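Local atomic coordinates of silicatein alpha (PDB entry 6ZQ3), a protein that probably takes part in forming the hybrid silica-protein material of sponge spicules and belongs to the papain (C1) family of cysteine proteases. Residues S122-A127 and G132-A137; V197-A200 and Q206-I209. All coordinates share one frame; numbering follows the deposited sequence.

Interaction 1: residues S122-A127 and G132-A137; sequences SDLEAA and GPVAVA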
ATOM      1  N   SER A 122       0.738 -15.099  10.182  1.00 56.33           N
ATOM      2  CA  SER A 122       0.438 -16.317   9.415  1.00 56.89           C
ATOM      3  C   SER A 122      -0.809 -16.129   8.532  1.00 53.45           C
ATOM      4  O   SER A 122      -0.861 -16.651   7.429  1.00 59.00           O
ATOM      5  CB  SER A 122       0.258 -17.494  10.351  1.00 54.24           C
ATOM      6  OG  SER A 122      -0.797 -17.222  11.244  1.00 58.47           O
ATOM      7  N   ASP A 123      -1.710 -15.263   8.986  1.00 51.86           N
ATOM      8  CA  ASP A 123      -2.892 -14.908   8.223  1.00 55.19           C
ATOM      9  C   ASP A 123      -2.432 -13.919   7.148  1.00 54.02           C
ATOM     10  O   ASP A 123      -2.914 -13.952   6.016  1.00 47.94           O
ATOM     11  CB  ASP A 123      -3.947 -14.267   9.122  1.00 57.30           C
ATOM     12  N   LEU A 124      -1.495 -13.042   7.513  1.00 52.31           N
ATOM     13  CA  LEU A 124      -0.942 -12.071   6.582  1.00 54.22           C
ATOM     14  C   LEU A 124      -0.196 -12.796   5.445  1.00 55.78           C
ATOM     15  O   LEU A 124      -0.361 -12.456   4.273  1.00 58.19           O
ATOM     16  CB  LEU A 124      -0.027 -11.081   7.314  1.00 58.47           C
ATOM     17  CG  LEU A 124       0.724 -10.016   6.498  1.00 58.42           C
ATOM     18  CD1 LEU A 124      -0.167  -9.267   5.522  1.00 56.13           C
ATOM     19  CD2 LEU A 124       1.399  -9.028   7.440  1.00 59.89           C
ATOM     20  N   GLU A 125       0.594 -13.809   5.782  1.00 54.33           N
ATOM     21  CA  GLU A 125       1.317 -14.572   4.758  1.00 57.13           C
ATOM     22  C   GLU A 125       0.329 -15.295   3.865  1.00 53.70           C
ATOM     23  O   GLU A 125       0.433 -15.257   2.651  1.00 54.46           O
ATOM     24  CB  GLU A 125       2.298 -15.578   5.381  1.00 61.33           C
ATOM     25  N   ALA A 126      -0.662 -15.923   4.474  1.00 53.89           N
ATOM     26  CA  ALA A 126      -1.702 -16.593   3.714  1.00 51.16           C
ATOM     27  C   ALA A 126      -2.377 -15.625   2.734  1.00 46.29           C
ATOM     28  O   ALA A 126      -2.649 -15.988   1.592  1.00 48.94           O
ATOM     29  CB  ALA A 126      -2.716 -17.241   4.659  1.00 51.04           C
ATOM     30  N   ALA A 127      -2.634 -14.386   3.155  1.00 47.30           N
ATOM     31  CA  ALA A 127      -3.222 -13.383   2.243  1.00 45.01           C
ATOM     32  C   ALA A 127      -2.290 -13.065   1.098  1.00 48.47           C
ATOM     33  O   ALA A 127      -2.710 -13.019  -0.057  1.00 47.15           O
ATOM     34  CB  ALA A 127      -3.568 -12.115   2.982  1.00 44.47           C
ATOM     35  N   GLY A 132      -2.779 -11.857  -3.020  1.00 51.82           N
ATOM     36  CA  GLY A 132      -2.074 -10.758  -3.659  1.00 47.70           C
ATOM     37  C   GLY A 132      -1.433  -9.764  -2.704  1.00 47.93           C
ATOM     38  O   GLY A 132      -1.374  -9.984  -1.475  1.00 46.26           O
ATOM     39  N   PRO A 133      -0.916  -8.661  -3.275  1.00 44.09           N
ATOM     40  CA  PRO A 133      -0.287  -7.610  -2.487  1.00 42.38           C
ATOM     41  C   PRO A 133      -1.256  -7.032  -1.464  1.00 42.97           C
ATOM     42  O   PRO A 133      -2.409  -6.756  -1.806  1.00 49.90           O
ATOM     43  CB  PRO A 133       0.078  -6.562  -3.536  1.00 42.03           C
ATOM     44  CG  PRO A 133       0.218  -7.326  -4.814  1.00 40.67           C
ATOM     45  CD  PRO A 133      -0.760  -8.446  -4.726  1.00 40.03           C
ATOM     46  N   VAL A 134      -0.783  -6.866  -0.228  1.00 41.39           N
ATOM     47  CA  VAL A 134      -1.595  -6.459   0.911  1.00 39.32           C
ATOM     48  C   VAL A 134      -1.124  -5.115   1.442  1.00 39.95           C
ATOM     49  O   VAL A 134       0.064  -4.898   1.660  1.00 46.87           O
ATOM     50  CB  VAL A 134      -1.512  -7.509   2.026  1.00 40.87           C
ATOM     51  CG1 VAL A 134      -2.328  -7.116   3.259  1.00 42.61           C
ATOM     52  CG2 VAL A 134      -2.009  -8.835   1.490  1.00 44.48           C
ATOM     53  N   ALA A 135      -2.068  -4.218   1.664  1.00 39.23           N
ATOM     54  CA  ALA A 135      -1.770  -2.927   2.186  1.00 41.14           C
ATOM     55  C   ALA A 135      -1.575  -3.095   3.680  1.00 42.99           C
ATOM     56  O   ALA A 135      -2.367  -3.758   4.348  1.00 38.65           O
ATOM     57  CB  ALA A 135      -2.898  -1.969   1.880  1.00 43.65           C
ATOM     58  N   VAL A 136      -0.468  -2.545   4.177  1.00 47.20           N
ATOM     59  CA  VAL A 136      -0.167  -2.495   5.608  1.00 47.30           C
ATOM     60  C   VAL A 136       0.217  -1.080   6.074  1.00 47.14           C
ATOM     61  O   VAL A 136       0.486  -0.193   5.268  1.00 44.55           O
ATOM     62  CB  VAL A 136       0.993  -3.437   5.968  1.00 47.43           C
ATOM     63  CG1 VAL A 136       0.699  -4.871   5.536  1.00 44.36           C
ATOM     64  CG2 VAL A 136       2.310  -2.922   5.377  1.00 50.00           C
ATOM     65  N   ALA A 137       0.230  -0.893   7.386  1.00 49.08           N
ATOM     66  CA  ALA A 137       0.819   0.284   8.017  1.00 51.24           C
ATOM     67  C   ALA A 137       1.778  -0.121   9.136  1.00 54.11           C
ATOM     68  O   ALA A 137       1.567  -1.112   9.849  1.00 50.25           O
ATOM     69  CB  ALA A 137      -0.250   1.185   8.582  1.00 51.67           C
TER
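Leu124 and Val134 meet methyl to methyl, where helix 121-130 packs beside the start of strand 134-138, running roughly antiparallel to it, in a papain-type fold. The side chain of Leu124 leaves the helix with CG anti to the backbone N (chi1 177°), which carries CD1 to 3.8 Å from Val134 CG1; the same CD1 touches Val136 CG1 more loosely, at 4.5 Å. The other branch of Val134 packs one helical turn further on, its CG2 3.9 Å from Ala127 CB. Beta-branched residues suit the strand: Val134 turns both methyls to the helix and Val136 one, while the small Ala127 allows a close approach. Ile169 and Trp181 cover Leu124 further. The far side of the helix is the solvent side, with Ser122 and Ala126 exposed. At the turn, Gly132 N donates to Ala127 O (3.2 Å, N-H...O 156°), a bond from residue i+5 back to i that closes the helix end. Gly132 has phi 150°, a backbone shape suited to glycine, whose lack of a CB avoids a collision with the preceding carbonyl. The chemistry suggests that burial of apolar surface contributes most of the cohesion, with one backbone bond at the turn.

Interaction 2: residues V197-A200 and Q206-I209; sequences VKMA and QCGI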
ATOM      1  N   VAL A 197      11.691  -2.044   1.010  1.00 42.27           N
ATOM      2  CA  VAL A 197      12.307  -2.373   2.287  1.00 43.32           C
ATOM      3  C   VAL A 197      11.981  -3.841   2.604  1.00 43.46           C
ATOM      4  O   VAL A 197      10.860  -4.316   2.339  1.00 40.82           O
ATOM      5  CB  VAL A 197      11.857  -1.386   3.400  1.00 38.84           C
ATOM      6  CG1 VAL A 197      10.340  -1.354   3.548  1.00 39.41           C
ATOM      7  CG2 VAL A 197      12.505  -1.693   4.731  1.00 39.88           C
ATOM      8  N   LYS A 198      12.965  -4.561   3.139  1.00 42.85           N
ATOM      9  CA  LYS A 198      12.708  -5.894   3.656  1.00 44.83           C
ATOM     10  C   LYS A 198      12.555  -5.774   5.161  1.00 47.57           C
ATOM     11  O   LYS A 198      13.499  -5.391   5.858  1.00 48.55           O
ATOM     12  CB  LYS A 198      13.817  -6.864   3.250  1.00 43.86           C
ATOM     13  N   MET A 199      11.355  -6.061   5.669  1.00 49.04           N
ATOM     14  CA  MET A 199      11.110  -5.989   7.122  1.00 49.71           C
ATOM     15  C   MET A 199      11.046  -7.333   7.827  1.00 48.79           C
ATOM     16  O   MET A 199      10.892  -8.369   7.198  1.00 47.20           O
ATOM     17  CB  MET A 199       9.870  -5.173   7.387  1.00 54.29           C
ATOM     18  CG  MET A 199      10.124  -3.732   7.005  1.00 59.72           C
ATOM     19  SD  MET A 199       8.801  -2.629   7.426  1.00 64.91           S
ATOM     20  CE  MET A 199       8.870  -2.679   9.212  1.00 69.89           C
ATOM     21  N   ALA A 200      11.210  -7.298   9.146  1.00 53.25           N
ATOM     22  CA  ALA A 200      11.390  -8.526   9.940  1.00 52.72           C
ATOM     23  C   ALA A 200      10.109  -9.356   9.940  1.00 48.74           C
ATOM     24  O   ALA A 200       9.018  -8.866  10.276  1.00 43.40           O
ATOM     25  CB  ALA A 200      11.813  -8.177  11.364  1.00 53.45           C
ATOM     26  N   GLN A 206       6.753  -7.274  14.561  1.00 44.69           N
ATOM     27  CA  GLN A 206       7.655  -6.166  14.718  1.00 45.75           C
ATOM     28  C   GLN A 206       7.206  -4.999  13.825  1.00 47.34           C
ATOM     29  O   GLN A 206       6.885  -5.216  12.660  1.00 49.17           O
ATOM     30  CB  GLN A 206       9.069  -6.623  14.341  1.00 48.93           C
ATOM     31  CG  GLN A 206      10.152  -5.637  14.722  1.00 48.84           C
ATOM     32  CD  GLN A 206      11.497  -6.034  14.175  1.00 51.36           C
ATOM     33  OE1 GLN A 206      12.043  -5.360  13.305  1.00 51.46           O
ATOM     34  NE2 GLN A 206      12.040  -7.132  14.674  1.00 58.19           N
ATOM     35  N   CYS A 207       7.172  -3.786  14.397  1.00 46.96           N
ATOM     36  CA  CYS A 207       6.742  -2.541  13.731  1.00 47.93           C
ATOM     37  C   CYS A 207       5.232  -2.483  13.410  1.00 50.08           C
ATOM     38  O   CYS A 207       4.746  -1.558  12.712  1.00 43.97           O
ATOM     39  CB  CYS A 207       7.597  -2.284  12.481  1.00 53.80           C
ATOM     40  SG  CYS A 207       9.366  -2.170  12.879  1.00 60.13           S
ATOM     41  N   GLY A 208       4.505  -3.462  13.946  1.00 46.61           N
ATOM     42  CA  GLY A 208       3.069  -3.557  13.772  1.00 51.13           C
ATOM     43  C   GLY A 208       2.687  -3.776  12.333  1.00 50.17           C
ATOM     44  O   GLY A 208       1.699  -3.214  11.874  1.00 48.76           O
ATOM     45  N   ILE A 209       3.472  -4.587  11.623  1.00 49.26           N
ATOM     46  CA  ILE A 209       3.229  -4.849  10.204  1.00 49.78           C
ATOM     47  C   ILE A 209       1.899  -5.587   9.928  1.00 49.34           C
ATOM     48  O   ILE A 209       1.300  -5.437   8.851  1.00 48.59           O
ATOM     49  CB  ILE A 209       4.423  -5.610   9.567  1.00 51.22           C
ATOM     50  CG1 ILE A 209       4.429  -5.421   8.054  1.00 51.72           C
ATOM     51  CG2 ILE A 209       4.408  -7.090   9.919  1.00 50.68           C
ATOM     52  CD1 ILE A 209       5.431  -6.296   7.366  1.00 53.88           C
TER
HETATM   53  O   HOH W   1       7.849  -9.524  12.632  1.00 42.85           O
HETATM   54  O   HOH W   2      10.735  -4.977  10.811  1.00 52.52           O
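Gln206 reaches back to Ala200 across a loop in the beta-sheet domain of the papain fold, just beyond the end of strand 196-200. From CB the glutamine runs through CG, which is anti to the backbone N (chi1 -169°), and stays extended, so that these two methylenes act as a spacer carrying the amide over to the strand. There CD lies 3.5 Å from Ala200 CB, and the methyl sits over the face of the amide, 3.4 Å from OE1 and 3.5 Å from NE2. The small methyl of Ala200 suits a place against a flat amide. The polar tip is engaged elsewhere as well: NE2 bonds to Asp154, and OE1 accepts from Ser155 N, so the amide's rotation is fixed by partners at both its ends.

Beside this, Met199 turns its flexible chain toward Cys207. The bend at chi3 (67°) brings CE to 3.5 Å from Cys207 CB, with SG close by; that sulfur is joined in a disulfide to Cys158, and the unbranched thioether can settle snugly against it, with Ile138 as another neighbour. Two waters complete the contact. One joins the two backbones, bridging Ala200 O and Gln206 N. The other ties the Ala200 backbone to the Gln206 amide: it accepts from Ala200 N at 2.9 Å and donates to Gln206 OE1 at 2.8 Å, giving this carbonyl oxygen a partner in addition to Ser155 N.

From the N terminus, interaction 1 comes first: it closes the short turn joining helix 121-130 to strand 134-138. Interaction 2 opens later, closing the first part of the loop, residues 201-205, that leads from strand 196-200 toward strand 214-217. The two lie in series, neither nesting nor crossing, yet both reach the same sheet, in which strand 134-138 pairs with 165-173, 165-173 with 180-184, and 180-184 with 196-200. They also touch directly: Ile209 O rests 3.4 Å from Val136 CG1 and 3.9 Å from Leu124 CD2. Packing thus ties the helix, the two strands and the late loop together within the beta-sheet domain.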